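Local coordinates for peptide synthetase, module 7 (PDB 4TX3), which belongs to the condensation-domain family of nonribosomal peptide synthetases and, in a final glycopeptide-assembly module, probably serves as a docking platform for cytochrome oxygenases, at residues V43-R48 and T385-T390; R306-R311 and E333-L338; S315-F320 and G451-D456; G236-R241 and T431-A436; P6-V11 and A184-R189. One frame throughout, in Å; residues are numbered along the deposited sequence.

Contact 1: V43-R48 and T385-T390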
# COMPACT_ATOMS: atom_id res chain seq x y z
N VAL B 43 -0.53 16.97 -11.25
CA VAL B 43 0.11 16.95 -9.96
C VAL B 43 1.37 17.79 -10.07
O VAL B 43 2.04 17.76 -11.10
CB VAL B 43 0.42 15.52 -9.51
CG1 VAL B 43 1.32 15.52 -8.26
CG2 VAL B 43 -0.88 14.77 -9.24
N ALA B 44 1.65 18.58 -9.04
CA ALA B 44 2.91 19.30 -8.96
C ALA B 44 3.65 18.98 -7.64
O ALA B 44 3.06 19.00 -6.57
CB ALA B 44 2.67 20.79 -9.09
N LEU B 45 4.94 18.68 -7.72
CA LEU B 45 5.76 18.46 -6.52
C LEU B 45 6.76 19.57 -6.31
O LEU B 45 7.48 19.94 -7.24
CB LEU B 45 6.52 17.15 -6.60
CG LEU B 45 5.68 15.92 -6.80
CD1 LEU B 45 6.58 14.72 -6.70
CD2 LEU B 45 4.56 15.87 -5.76
N ARG B 46 6.82 20.08 -5.08
CA ARG B 46 7.90 20.99 -4.70
C ARG B 46 9.11 20.16 -4.31
O ARG B 46 8.98 19.15 -3.61
CB ARG B 46 7.48 21.91 -3.56
CG ARG B 46 8.54 22.94 -3.19
CD ARG B 46 8.01 24.00 -2.24
NE ARG B 46 7.07 24.89 -2.90
CZ ARG B 46 7.39 26.06 -3.42
NH1 ARG B 46 8.65 26.49 -3.36
NH2 ARG B 46 6.46 26.82 -4.00
N LEU B 47 10.28 20.57 -4.78
CA LEU B 47 11.50 19.81 -4.54
C LEU B 47 12.58 20.74 -3.95
O LEU B 47 13.03 21.68 -4.62
CB LEU B 47 11.97 19.15 -5.85
CG LEU B 47 10.95 18.41 -6.73
CD1 LEU B 47 11.53 18.07 -8.11
CD2 LEU B 47 10.42 17.15 -6.06
N ARG B 48 12.98 20.48 -2.71
CA ARG B 48 13.96 21.31 -2.01
C ARG B 48 15.25 20.55 -1.77
O ARG B 48 15.26 19.52 -1.08
CB ARG B 48 13.40 21.81 -0.69
CG ARG B 48 12.06 22.51 -0.81
CD ARG B 48 11.41 22.72 0.55
NE ARG B 48 10.89 21.48 1.13
CZ ARG B 48 10.65 21.31 2.43
NH1 ARG B 48 10.89 22.29 3.30
NH2 ARG B 48 10.18 20.14 2.87
N THR B 385 10.52 16.56 -0.46
CA THR B 385 9.48 16.67 -1.47
C THR B 385 8.12 16.91 -0.84
O THR B 385 7.87 16.48 0.28
CB THR B 385 9.44 15.42 -2.34
OG1 THR B 385 8.93 14.32 -1.58
CG2 THR B 385 10.84 15.08 -2.82
N SER B 386 7.24 17.60 -1.54
CA SER B 386 5.90 17.85 -1.03
C SER B 386 4.95 18.17 -2.17
O SER B 386 5.39 18.53 -3.26
CB SER B 386 5.91 18.99 -0.01
OG SER B 386 6.40 20.18 -0.61
N VAL B 387 3.65 18.06 -1.93
CA VAL B 387 2.68 18.35 -2.97
C VAL B 387 2.39 19.84 -3.05
O VAL B 387 1.93 20.47 -2.10
CB VAL B 387 1.35 17.60 -2.77
CG1 VAL B 387 0.38 17.97 -3.88
CG2 VAL B 387 1.58 16.11 -2.75
N GLU B 388 2.69 20.40 -4.22
CA GLU B 388 2.40 21.78 -4.50
C GLU B 388 0.94 21.88 -4.93
O GLU B 388 0.53 21.21 -5.88
CB GLU B 388 3.33 22.31 -5.59
CG GLU B 388 3.10 23.76 -5.98
CD GLU B 388 3.77 24.75 -5.04
OE1 GLU B 388 3.47 25.96 -5.17
OE2 GLU B 388 4.60 24.33 -4.19
N PRO B 389 0.16 22.72 -4.23
CA PRO B 389 -1.28 22.80 -4.53
C PRO B 389 -1.57 23.24 -5.97
O PRO B 389 -1.06 24.28 -6.40
CB PRO B 389 -1.79 23.85 -3.52
CG PRO B 389 -0.59 24.60 -3.09
CD PRO B 389 0.58 23.66 -3.19
N THR B 390 -2.36 22.46 -6.70
CA THR B 390 -2.84 22.88 -8.02
C THR B 390 -4.36 22.94 -8.04
O THR B 390 -5.02 22.52 -7.09
CB THR B 390 -2.36 21.94 -9.15
OG1 THR B 390 -2.50 20.58 -8.72
CG2 THR B 390 -0.90 22.20 -9.49
O HOH W 1 -0.58 19.32 -7.40

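Contact 2: R306-R311 and E333-L338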
# COMPACT_ATOMS: atom_id res chain seq x y z
N ARG B 306 -13.58 2.91 -13.04
CA ARG B 306 -14.82 2.58 -13.77
C ARG B 306 -16.07 3.18 -13.16
O ARG B 306 -16.39 2.91 -11.99
CB ARG B 306 -14.98 1.07 -13.80
CG ARG B 306 -14.41 0.48 -12.57
CD ARG B 306 -14.05 -0.95 -12.72
NE ARG B 306 -13.63 -1.45 -11.43
CZ ARG B 306 -14.02 -2.60 -10.93
NH1 ARG B 306 -14.86 -3.37 -11.64
NH2 ARG B 306 -13.60 -2.98 -9.72
N PRO B 307 -16.79 4.00 -13.95
CA PRO B 307 -18.08 4.55 -13.54
C PRO B 307 -19.07 3.43 -13.25
O PRO B 307 -19.00 2.36 -13.85
CB PRO B 307 -18.53 5.37 -14.75
CG PRO B 307 -17.26 5.68 -15.49
CD PRO B 307 -16.39 4.46 -15.29
N PHE B 308 -19.96 3.68 -12.31
CA PHE B 308 -20.84 2.68 -11.74
C PHE B 308 -22.12 3.38 -11.25
O PHE B 308 -22.13 4.00 -10.17
CB PHE B 308 -20.12 1.94 -10.60
CG PHE B 308 -21.01 1.00 -9.83
CD1 PHE B 308 -21.72 -0.01 -10.48
CD2 PHE B 308 -21.12 1.11 -8.44
CE1 PHE B 308 -22.54 -0.89 -9.78
CE2 PHE B 308 -21.94 0.23 -7.72
CZ PHE B 308 -22.66 -0.77 -8.39
N PRO B 309 -23.18 3.34 -12.07
CA PRO B 309 -24.45 4.01 -11.82
C PRO B 309 -25.41 3.12 -11.06
O PRO B 309 -25.56 1.96 -11.43
CB PRO B 309 -24.98 4.29 -13.22
CG PRO B 309 -24.48 3.11 -14.00
CD PRO B 309 -23.13 2.77 -13.43
N VAL B 310 -26.04 3.64 -10.02
CA VAL B 310 -27.03 2.87 -9.28
C VAL B 310 -28.34 3.63 -9.24
O VAL B 310 -28.39 4.81 -8.87
CB VAL B 310 -26.55 2.53 -7.85
CG1 VAL B 310 -27.68 1.91 -7.05
CG2 VAL B 310 -25.35 1.58 -7.93
N ARG B 311 -29.39 2.96 -9.70
CA ARG B 311 -30.69 3.57 -9.77
C ARG B 311 -31.42 3.30 -8.47
O ARG B 311 -31.42 2.18 -7.97
CB ARG B 311 -31.47 3.02 -10.97
CG ARG B 311 -32.81 3.66 -11.19
CD ARG B 311 -33.53 2.93 -12.30
NE ARG B 311 -34.74 3.61 -12.72
CZ ARG B 311 -35.38 3.36 -13.85
NH1 ARG B 311 -34.92 2.43 -14.68
NH2 ARG B 311 -36.48 4.04 -14.17
N GLU B 333 -26.74 -6.24 -6.30
CA GLU B 333 -27.06 -6.83 -7.60
C GLU B 333 -26.21 -6.25 -8.75
O GLU B 333 -25.66 -7.00 -9.57
CB GLU B 333 -28.55 -6.65 -7.90
CG GLU B 333 -29.16 -7.70 -8.82
CD GLU B 333 -30.58 -7.33 -9.29
OE1 GLU B 333 -31.07 -6.24 -8.90
OE2 GLU B 333 -31.18 -8.13 -10.04
N ALA B 334 -26.09 -4.93 -8.81
CA ALA B 334 -25.35 -4.28 -9.90
C ALA B 334 -23.86 -4.62 -9.83
O ALA B 334 -23.23 -4.80 -10.87
CB ALA B 334 -25.55 -2.78 -9.86
N ARG B 335 -23.33 -4.70 -8.61
CA ARG B 335 -21.94 -5.08 -8.29
C ARG B 335 -21.41 -6.26 -9.11
O ARG B 335 -20.23 -6.36 -9.38
CB ARG B 335 -21.83 -5.45 -6.81
CG ARG B 335 -20.55 -5.05 -6.14
CD ARG B 335 -20.66 -3.67 -5.50
NE ARG B 335 -19.36 -3.12 -5.12
CZ ARG B 335 -19.18 -1.87 -4.70
NH1 ARG B 335 -20.21 -1.04 -4.60
NH2 ARG B 335 -17.96 -1.44 -4.38
N GLN B 336 -22.31 -7.15 -9.49
CA GLN B 336 -21.92 -8.38 -10.14
C GLN B 336 -21.83 -8.27 -11.65
O GLN B 336 -21.41 -9.21 -12.32
CB GLN B 336 -22.90 -9.48 -9.75
CG GLN B 336 -22.84 -9.84 -8.29
CD GLN B 336 -23.94 -10.78 -7.89
OE1 GLN B 336 -25.04 -10.75 -8.47
NE2 GLN B 336 -23.66 -11.64 -6.91
N HIS B 337 -22.22 -7.12 -12.20
CA HIS B 337 -22.27 -6.95 -13.64
C HIS B 337 -21.39 -5.80 -14.11
O HIS B 337 -21.83 -4.95 -14.89
CB HIS B 337 -23.71 -6.72 -14.07
CG HIS B 337 -24.67 -7.73 -13.52
ND1 HIS B 337 -24.94 -8.93 -14.15
CD2 HIS B 337 -25.42 -7.73 -12.39
CE1 HIS B 337 -25.81 -9.62 -13.43
NE2 HIS B 337 -26.12 -8.91 -12.36
N LEU B 338 -20.13 -5.79 -13.65
CA LEU B 338 -19.23 -4.66 -13.90
C LEU B 338 -18.24 -4.86 -15.04
O LEU B 338 -17.43 -3.98 -15.32
CB LEU B 338 -18.45 -4.33 -12.63
CG LEU B 338 -19.29 -3.83 -11.46
CD1 LEU B 338 -18.37 -3.33 -10.35
CD2 LEU B 338 -20.26 -2.74 -11.94

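Contact 3: S315-F320 and G451-D456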
# COMPACT_ATOMS: atom_id res chain seq x y z
N SER B 315 -40.04 6.20 -4.05
CA SER B 315 -41.48 6.40 -3.90
C SER B 315 -41.98 5.89 -2.55
O SER B 315 -41.31 5.09 -1.89
CB SER B 315 -42.24 5.71 -5.04
OG SER B 315 -41.98 4.31 -5.07
N ALA B 316 -43.15 6.39 -2.15
CA ALA B 316 -43.89 6.03 -0.92
C ALA B 316 -43.28 6.57 0.37
O ALA B 316 -43.35 5.91 1.40
CB ALA B 316 -44.06 4.53 -0.83
N ASP B 317 -42.71 7.77 0.31
CA ASP B 317 -42.13 8.45 1.47
C ASP B 317 -41.36 7.52 2.42
O ASP B 317 -41.71 7.39 3.60
CB ASP B 317 -43.22 9.19 2.24
CG ASP B 317 -42.69 10.42 2.94
OD1 ASP B 317 -41.89 11.16 2.33
OD2 ASP B 317 -43.08 10.65 4.11
N PRO B 318 -40.30 6.89 1.91
CA PRO B 318 -39.52 5.90 2.67
C PRO B 318 -38.77 6.48 3.88
O PRO B 318 -38.27 7.61 3.84
CB PRO B 318 -38.51 5.38 1.64
CG PRO B 318 -38.89 6.00 0.33
CD PRO B 318 -39.66 7.22 0.63
N THR B 319 -38.70 5.71 4.96
CA THR B 319 -37.75 6.00 6.02
C THR B 319 -36.34 5.93 5.46
O THR B 319 -36.10 5.27 4.43
CB THR B 319 -37.84 5.01 7.17
OG1 THR B 319 -37.35 3.73 6.72
CG2 THR B 319 -39.27 4.88 7.64
N PHE B 320 -35.40 6.61 6.12
CA PHE B 320 -33.99 6.52 5.76
C PHE B 320 -33.56 5.08 5.66
O PHE B 320 -32.91 4.68 4.68
CB PHE B 320 -33.12 7.25 6.80
CG PHE B 320 -31.66 6.97 6.66
CD1 PHE B 320 -30.94 7.47 5.59
CD2 PHE B 320 -31.00 6.17 7.59
CE1 PHE B 320 -29.58 7.19 5.45
CE2 PHE B 320 -29.64 5.90 7.47
CZ PHE B 320 -28.93 6.41 6.40
N GLY B 451 -35.22 6.57 11.39
CA GLY B 451 -36.55 6.20 10.93
C GLY B 451 -37.28 7.35 10.25
O GLY B 451 -38.41 7.22 9.78
N ARG B 452 -36.61 8.50 10.20
CA ARG B 452 -37.19 9.67 9.58
C ARG B 452 -37.44 9.46 8.08
O ARG B 452 -36.64 8.83 7.38
CB ARG B 452 -36.28 10.88 9.82
CG ARG B 452 -36.81 12.16 9.22
CD ARG B 452 -36.21 13.38 9.90
NE ARG B 452 -36.20 13.22 11.35
CZ ARG B 452 -36.03 14.23 12.19
NH1 ARG B 452 -35.88 15.47 11.71
NH2 ARG B 452 -36.02 14.01 13.50
N ARG B 453 -38.56 9.99 7.59
CA ARG B 453 -38.93 9.87 6.18
C ARG B 453 -38.56 11.12 5.41
O ARG B 453 -38.35 12.19 6.01
CB ARG B 453 -40.43 9.59 6.03
CG ARG B 453 -40.88 8.38 6.80
CD ARG B 453 -42.39 8.18 6.76
NE ARG B 453 -42.75 7.01 7.58
CZ ARG B 453 -42.82 5.76 7.12
NH1 ARG B 453 -42.58 5.50 5.84
NH2 ARG B 453 -43.14 4.77 7.94
N ILE B 454 -38.51 10.99 4.09
CA ILE B 454 -38.11 12.07 3.18
C ILE B 454 -38.84 13.38 3.45
O ILE B 454 -38.24 14.47 3.47
CB ILE B 454 -38.36 11.65 1.71
CG1 ILE B 454 -37.43 10.50 1.32
CG2 ILE B 454 -38.12 12.82 0.78
CD1 ILE B 454 -37.54 10.10 -0.16
N SER B 455 -40.15 13.26 3.66
CA SER B 455 -41.04 14.40 3.87
C SER B 455 -40.85 15.11 5.22
O SER B 455 -41.26 16.26 5.37
CB SER B 455 -42.50 13.94 3.76
OG SER B 455 -42.80 13.05 4.81
N ASP B 456 -40.26 14.43 6.19
CA ASP B 456 -39.93 15.04 7.47
C ASP B 456 -38.52 15.61 7.56
O ASP B 456 -38.10 16.01 8.63
CB ASP B 456 -40.06 14.05 8.64
CG ASP B 456 -41.31 13.20 8.57
OD1 ASP B 456 -42.37 13.73 8.14
OD2 ASP B 456 -41.20 12.02 9.00

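Contact 4: G236-R241 and T431-A436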
# COMPACT_ATOMS: atom_id res chain seq x y z
N GLY B 236 -16.14 24.66 -9.62
CA GLY B 236 -15.88 25.30 -8.34
C GLY B 236 -15.99 24.25 -7.25
O GLY B 236 -16.45 23.14 -7.51
N THR B 237 -15.58 24.59 -6.04
CA THR B 237 -15.74 23.67 -4.92
C THR B 237 -16.25 24.38 -3.69
O THR B 237 -16.15 25.60 -3.60
CB THR B 237 -14.43 22.96 -4.56
OG1 THR B 237 -13.42 23.92 -4.26
CG2 THR B 237 -13.96 22.09 -5.70
N VAL B 238 -16.83 23.61 -2.77
CA VAL B 238 -17.23 24.08 -1.45
C VAL B 238 -16.89 22.97 -0.46
O VAL B 238 -17.16 21.79 -0.72
CB VAL B 238 -18.75 24.43 -1.38
CG1 VAL B 238 -19.09 25.55 -2.32
CG2 VAL B 238 -19.62 23.22 -1.71
N ALA B 239 -16.28 23.34 0.66
CA ALA B 239 -15.93 22.37 1.68
C ALA B 239 -17.17 21.93 2.42
O ALA B 239 -18.25 22.51 2.28
CB ALA B 239 -14.91 22.94 2.65
N LEU B 240 -17.00 20.91 3.26
CA LEU B 240 -18.14 20.26 3.86
C LEU B 240 -17.62 19.40 5.00
O LEU B 240 -16.65 18.66 4.81
CB LEU B 240 -18.85 19.43 2.78
CG LEU B 240 -19.90 18.36 3.01
CD1 LEU B 240 -20.49 18.05 1.66
CD2 LEU B 240 -19.30 17.10 3.58
N ARG B 241 -18.26 19.49 6.17
CA ARG B 241 -17.90 18.62 7.28
C ARG B 241 -19.13 18.01 7.97
O ARG B 241 -20.13 18.68 8.15
CB ARG B 241 -17.06 19.37 8.32
CG ARG B 241 -16.48 18.43 9.38
CD ARG B 241 -16.01 19.10 10.67
NE ARG B 241 -15.85 18.09 11.71
CZ ARG B 241 -14.75 17.35 11.86
NH1 ARG B 241 -13.70 17.53 11.06
NH2 ARG B 241 -14.69 16.43 12.82
N THR B 431 -25.48 28.44 -4.43
CA THR B 431 -26.32 27.29 -4.70
C THR B 431 -25.64 26.01 -4.23
O THR B 431 -26.28 25.17 -3.60
CB THR B 431 -26.64 27.18 -6.20
OG1 THR B 431 -27.15 28.43 -6.66
CG2 THR B 431 -27.68 26.10 -6.45
N ALA B 432 -24.35 25.87 -4.50
CA ALA B 432 -23.63 24.65 -4.15
C ALA B 432 -23.38 24.57 -2.66
O ALA B 432 -23.32 23.48 -2.09
CB ALA B 432 -22.33 24.57 -4.90
N ALA B 433 -23.23 25.74 -2.04
CA ALA B 433 -22.99 25.82 -0.61
C ALA B 433 -24.23 25.38 0.19
O ALA B 433 -24.11 24.72 1.22
CB ALA B 433 -22.58 27.24 -0.23
N SER B 434 -25.41 25.75 -0.30
CA SER B 434 -26.67 25.29 0.26
C SER B 434 -26.81 23.77 0.18
O SER B 434 -27.16 23.10 1.16
CB SER B 434 -27.84 25.94 -0.46
OG SER B 434 -27.75 27.34 -0.39
N LEU B 435 -26.53 23.24 -1.00
CA LEU B 435 -26.53 21.80 -1.21
C LEU B 435 -25.61 21.10 -0.24
O LEU B 435 -26.01 20.13 0.39
CB LEU B 435 -26.12 21.46 -2.64
CG LEU B 435 -27.27 21.09 -3.57
CD1 LEU B 435 -26.74 20.94 -4.98
CD2 LEU B 435 -27.97 19.82 -3.08
N ALA B 436 -24.37 21.59 -0.13
CA ALA B 436 -23.40 20.98 0.76
C ALA B 436 -23.89 21.03 2.19
O ALA B 436 -23.87 20.01 2.90
CB ALA B 436 -22.04 21.65 0.64

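Contact 5: P6-V11 and A184-R189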
# COMPACT_ATOMS: atom_id res chain seq x y z
N PRO B 6 -12.42 -14.32 -20.68
CA PRO B 6 -11.12 -14.80 -21.16
C PRO B 6 -10.00 -14.47 -20.18
O PRO B 6 -10.13 -13.58 -19.35
CB PRO B 6 -10.94 -14.06 -22.49
CG PRO B 6 -11.83 -12.85 -22.37
CD PRO B 6 -13.00 -13.30 -21.56
N ALA B 7 -8.91 -15.21 -20.25
CA ALA B 7 -7.77 -14.92 -19.39
C ALA B 7 -7.20 -13.56 -19.71
O ALA B 7 -7.01 -13.19 -20.88
CB ALA B 7 -6.71 -15.98 -19.54
N LEU B 8 -6.93 -12.80 -18.66
CA LEU B 8 -6.18 -11.57 -18.77
C LEU B 8 -4.70 -11.94 -18.75
O LEU B 8 -4.18 -12.42 -17.75
CB LEU B 8 -6.55 -10.62 -17.63
CG LEU B 8 -5.73 -9.33 -17.46
CD1 LEU B 8 -5.84 -8.45 -18.69
CD2 LEU B 8 -6.17 -8.57 -16.21
N GLU B 9 -4.02 -11.77 -19.87
CA GLU B 9 -2.62 -12.15 -19.94
C GLU B 9 -1.89 -11.35 -21.00
O GLU B 9 -2.52 -10.69 -21.83
CB GLU B 9 -2.48 -13.66 -20.21
CG GLU B 9 -3.05 -14.13 -21.54
CD GLU B 9 -2.77 -15.61 -21.80
OE1 GLU B 9 -3.37 -16.20 -22.72
OE2 GLU B 9 -1.95 -16.20 -21.07
N ALA B 10 -0.56 -11.39 -20.96
CA ALA B 10 0.26 -10.78 -21.99
C ALA B 10 -0.13 -11.37 -23.33
O ALA B 10 -0.43 -12.56 -23.42
CB ALA B 10 1.73 -11.02 -21.71
N VAL B 11 -0.13 -10.55 -24.36
CA VAL B 11 -0.64 -10.99 -25.66
C VAL B 11 0.29 -10.50 -26.75
O VAL B 11 0.86 -9.43 -26.63
CB VAL B 11 -2.09 -10.47 -25.85
CG1 VAL B 11 -2.39 -10.12 -27.29
CG2 VAL B 11 -3.09 -11.48 -25.28
N ALA B 184 -6.60 -3.78 -22.96
CA ALA B 184 -7.50 -3.36 -24.04
C ALA B 184 -7.96 -4.53 -24.90
O ALA B 184 -9.13 -4.60 -25.30
CB ALA B 184 -6.83 -2.30 -24.91
N ILE B 185 -7.05 -5.45 -25.20
CA ILE B 185 -7.36 -6.59 -26.04
C ILE B 185 -8.23 -7.58 -25.29
O ILE B 185 -9.08 -8.25 -25.88
CB ILE B 185 -6.09 -7.28 -26.55
CG1 ILE B 185 -5.39 -6.40 -27.59
CG2 ILE B 185 -6.41 -8.65 -27.16
CD1 ILE B 185 -3.96 -6.78 -27.85
N TRP B 186 -8.03 -7.64 -23.98
CA TRP B 186 -8.87 -8.45 -23.11
C TRP B 186 -10.32 -7.96 -23.10
O TRP B 186 -11.25 -8.77 -23.26
CB TRP B 186 -8.31 -8.42 -21.70
CG TRP B 186 -9.09 -9.18 -20.69
CD1 TRP B 186 -9.23 -10.53 -20.63
CD2 TRP B 186 -9.79 -8.65 -19.57
NE1 TRP B 186 -9.99 -10.88 -19.54
CE2 TRP B 186 -10.35 -9.74 -18.87
CE3 TRP B 186 -10.01 -7.35 -19.09
CZ2 TRP B 186 -11.11 -9.58 -17.72
CZ3 TRP B 186 -10.76 -7.19 -17.93
CH2 TRP B 186 -11.31 -8.30 -17.27
N GLU B 187 -10.50 -6.65 -22.90
CA GLU B 187 -11.84 -6.05 -22.92
C GLU B 187 -12.51 -6.28 -24.28
O GLU B 187 -13.70 -6.59 -24.34
CB GLU B 187 -11.80 -4.55 -22.62
CG GLU B 187 -13.19 -3.91 -22.71
CD GLU B 187 -13.20 -2.41 -22.51
OE1 GLU B 187 -12.80 -1.97 -21.39
OE2 GLU B 187 -13.60 -1.67 -23.45
N GLN B 188 -11.75 -6.14 -25.35
CA GLN B 188 -12.31 -6.40 -26.67
C GLN B 188 -12.77 -7.85 -26.81
O GLN B 188 -13.85 -8.12 -27.32
CB GLN B 188 -11.30 -6.06 -27.76
CG GLN B 188 -11.82 -6.32 -29.15
CD GLN B 188 -10.73 -6.27 -30.19
OE1 GLN B 188 -10.56 -5.25 -30.86
NE2 GLN B 188 -10.00 -7.37 -30.35
N ARG B 189 -11.94 -8.79 -26.34
CA ARG B 189 -12.28 -10.21 -26.40
C ARG B 189 -13.53 -10.51 -25.58
O ARG B 189 -14.35 -11.35 -25.95
CB ARG B 189 -11.13 -11.07 -25.90
CG ARG B 189 -10.00 -11.20 -26.89
CD ARG B 189 -8.82 -11.92 -26.28
NE ARG B 189 -7.73 -12.06 -27.25
CZ ARG B 189 -6.60 -12.70 -27.00
NH1 ARG B 189 -6.41 -13.26 -25.81
NH2 ARG B 189 -5.66 -12.78 -27.93
O HOH W 2 -4.18 -14.87 -25.10

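Contact 1: V43-R48 and T385-T390
A44-L47 pairs antiparallel with T385-E388, the axes of the short strands 43-48 and 385-388 at 141°; R46 N gives a hydrogen bond to S386 O, S386 N returns one to R46 O, and E388 N reaches A44 O at 2.8 Å. L45 and V387 form a non-hydrogen-bonded pair between these bonds, their methyls CD2 and CG2 4.2 Å apart, and on the same side L47 CD2 meets T385 CG2 at 3.9 Å. The other side of the sheet carries A44, R46, S386 and E388. Here the R46 guanidinium turns toward the E388 carboxylate, their planes 48° apart. NE meets OE2 on its syn side at 2.8 Å, tilted out of both planes, while NH2 adds weak bonds to OE1 and OE2. R46 CG is anti to the backbone N (chi1 -176°), and the chain bends at chi3, where NE is placed. E100 binds NH2 and E134 binds NH1, both as salt bridges. A lysine in place of R46 would probably leave at least one of E388, E100 and E134 without its mate, since one ammonium cannot repeat the spread of the guanidinium. Where the strands part, a water accepts from A44 N at 2.9 Å, donates to E388 O and bonds T390 OG1, continuing the link beyond the ladder. E388 thus joins strand 383-388 to a cluster of one arginine among three carboxylates, whose mutual repulsion the guanidinium is likely to offset, while the opposite side of the sheet is held by methyl contacts.

Contact 2: R306-R311 and E333-L338
F308 on strand 306-313 directs its ring into the end of helix 320-334 and the turn after it, meeting A334, R335 and L338. F308 CG stands anti to the backbone N (chi1 173°), which carries the ring off the strand toward the helix end. A334 CB comes to the ring edge, near its plane, 3.6 Å from CE1. L338 crosses F308 at about a right angle and touches with one branch only: its CD2 is 3.4 Å from CD1, a tight fit, and close to CE1 as well. The other branch of L338, CD1, goes to R306, where it lies 3.7 Å from NH1, so that the two methyls of one leucine serve two different residues of the strand. R306 keeps an extended chain from CG to NE, and its polar end has its own partner in P289 O. R335 starts off away from the strand, but its chain bends at chi2 (92°), which turns CD; the guanidinium ends near the ring, NH1 3.8 Å from F308 CE2, with guanidinium and ring planes 80° apart. A type I turn from A334 to H337, closed by H337 N to A334 O at 2.9 Å, delivers L338 to the same ring as A334. W208 of helix 200-211 packs on both A334 and P309, while T286 of strand 281-288 touches F308. No hydrogen bond joins the two segments; the strand and the helix end are held by an aromatic ring wedged among methyl groups, to which R335 brings its guanidinium, while that of R306 lies against L338.

Contact 3: S315-F320 and G451-D456
The R453 guanidinium carries T319 CG2 over the centre of one face, 3.7 Å above the plane, and meets D317 O at its edge, in plane, where NH1 donates at 3.1 Å and a nearly straight 165°. The other flat group, the D317 carboxylate, faces S455: OD2 takes the S455 hydroxyl on its syn side, though the length of this bond is doubtful, and OD1 accepts a weak bond from S455 N. With CG anti to the backbone N (chi1 -150°), the D317 carboxylate comes up against the start of the 3-10 segment 454-456. Between the two groups the backbones bridge at T319 and R453: F320 N bonds R452 O at 2.8 Å, and I454 N makes a weak bond to P318 O, while P318 CD touches I454 CD1 at 3.7 Å. T319 is the N-cap of helix 320-334, its side chain capping a first-turn backbone N, while its own N bonds E322 OE1. F320 then enters the core against L264 and M271 of helix 261-278 and V446 of helix 429-448; I454 also rests on M271, tying the chain after helix 429-448 to the start of helix 320-334.

Contact 4: G236-R241 and T431-A436
V238 and L240 of strand 235-242 meet A432, A433 and A436 of helix 429-448 through methyl groups. Apolar contacts carry most of it. V238 uses both branches: CG2, placed between the backbone N and the carbonyl carbon (chi1 of CG1 -62°), comes 3.7 Å from A436 CB, whereas CG1 goes toward the preceding turn and lies 4.3 Å from A432 CB and 4.4 Å from A433 CB. L240 reaches the same A436 CB with CD1, at 4.1 Å, so that one alanine methyl receives a valine branch and a leucine branch. Contacts of side chain with backbone come second. V238 CG2 also lies 3.7 Å from A432 O, an oxygen already bonded within the helix to A436 N at 2.9 Å, and A436 CB approaches A239 O. Polar interactions across the pair are absent: no hydrogen bond links strand and helix, whose short axes run 8.4 Å apart with their directions differing by 28°. A432 and A436, small and pointing to the strand, let the helix backbone come near, with CA atoms of L240 and A436 6.1 Å apart. On its sheet the strand is hydrogen-bonded to strand 413-423, and L420 of that strand packs on V238 and L435, while V440, farther along the helix, packs on L240. A helix laid on a mixed sheet, roughly along its edge strand, fits the alpha/beta layering of the chloramphenicol acetyltransferase-like lobes from which condensation domains are built.

Contact 5: P6-V11 and A184-R189
W186 presents the edge of its indole to P6 and a face to L8. NE1 donates to P6 O at 2.7 Å, with the oxygen in the plane of the indole, although the donor stands 46° above the P6 carbonyl plane. Over the face, L8 CB lies 3.9 Å from the centroid of the five-membered ring, only 8° off its normal, a CH-pi contact, and L8 CD1 lies against W186 CG; leucine and indole cross at about a right angle. P6 crosses the indole likewise, its CG 3.9 Å from W186 CD1. W186 CG is anti to the backbone N (chi1 179°), which sends the ring out toward the loop. A phenylalanine in place of W186 would probably leave P6 O without its donor and offer L8 a smaller face. V11 meets two helix residues tip to tip: CG1 touches I185 CD1 at 3.7 Å, and CG2 approaches R189 NH1. R189 NH1 also bonds a water that donates to E9 OE1. The chain ahead of helix 21-28 is thus fastened to helix 180-191 by the indole N-H bond, apolar packing, the V11 N bond to D182 and one water bridging E9 and R189, opposite in charge but not in direct contact.

Contacts 1 and 4 each involve a strand that is outermost, within the chain, in a different sheet, with centres 26 Å apart and nearest atoms about 9 Å; along the chain their segments alternate, consistent with strand 383-388 crossing over from one condensation-domain lobe to the sheet of the other. Contacts 2 and 3 adjoin in sequence, contact 3 at the start and contact 2 at the end of helix 320-334, with centres 25 Å apart. Helix 429-448 links contact 4 to contact 3, about 13 Å between nearest atoms. Contact 5 lies nearest to contact 2, about 8 Å between nearest atoms, and its centre is 46 Å from that of contact 3. None of the five includes a bound ligand.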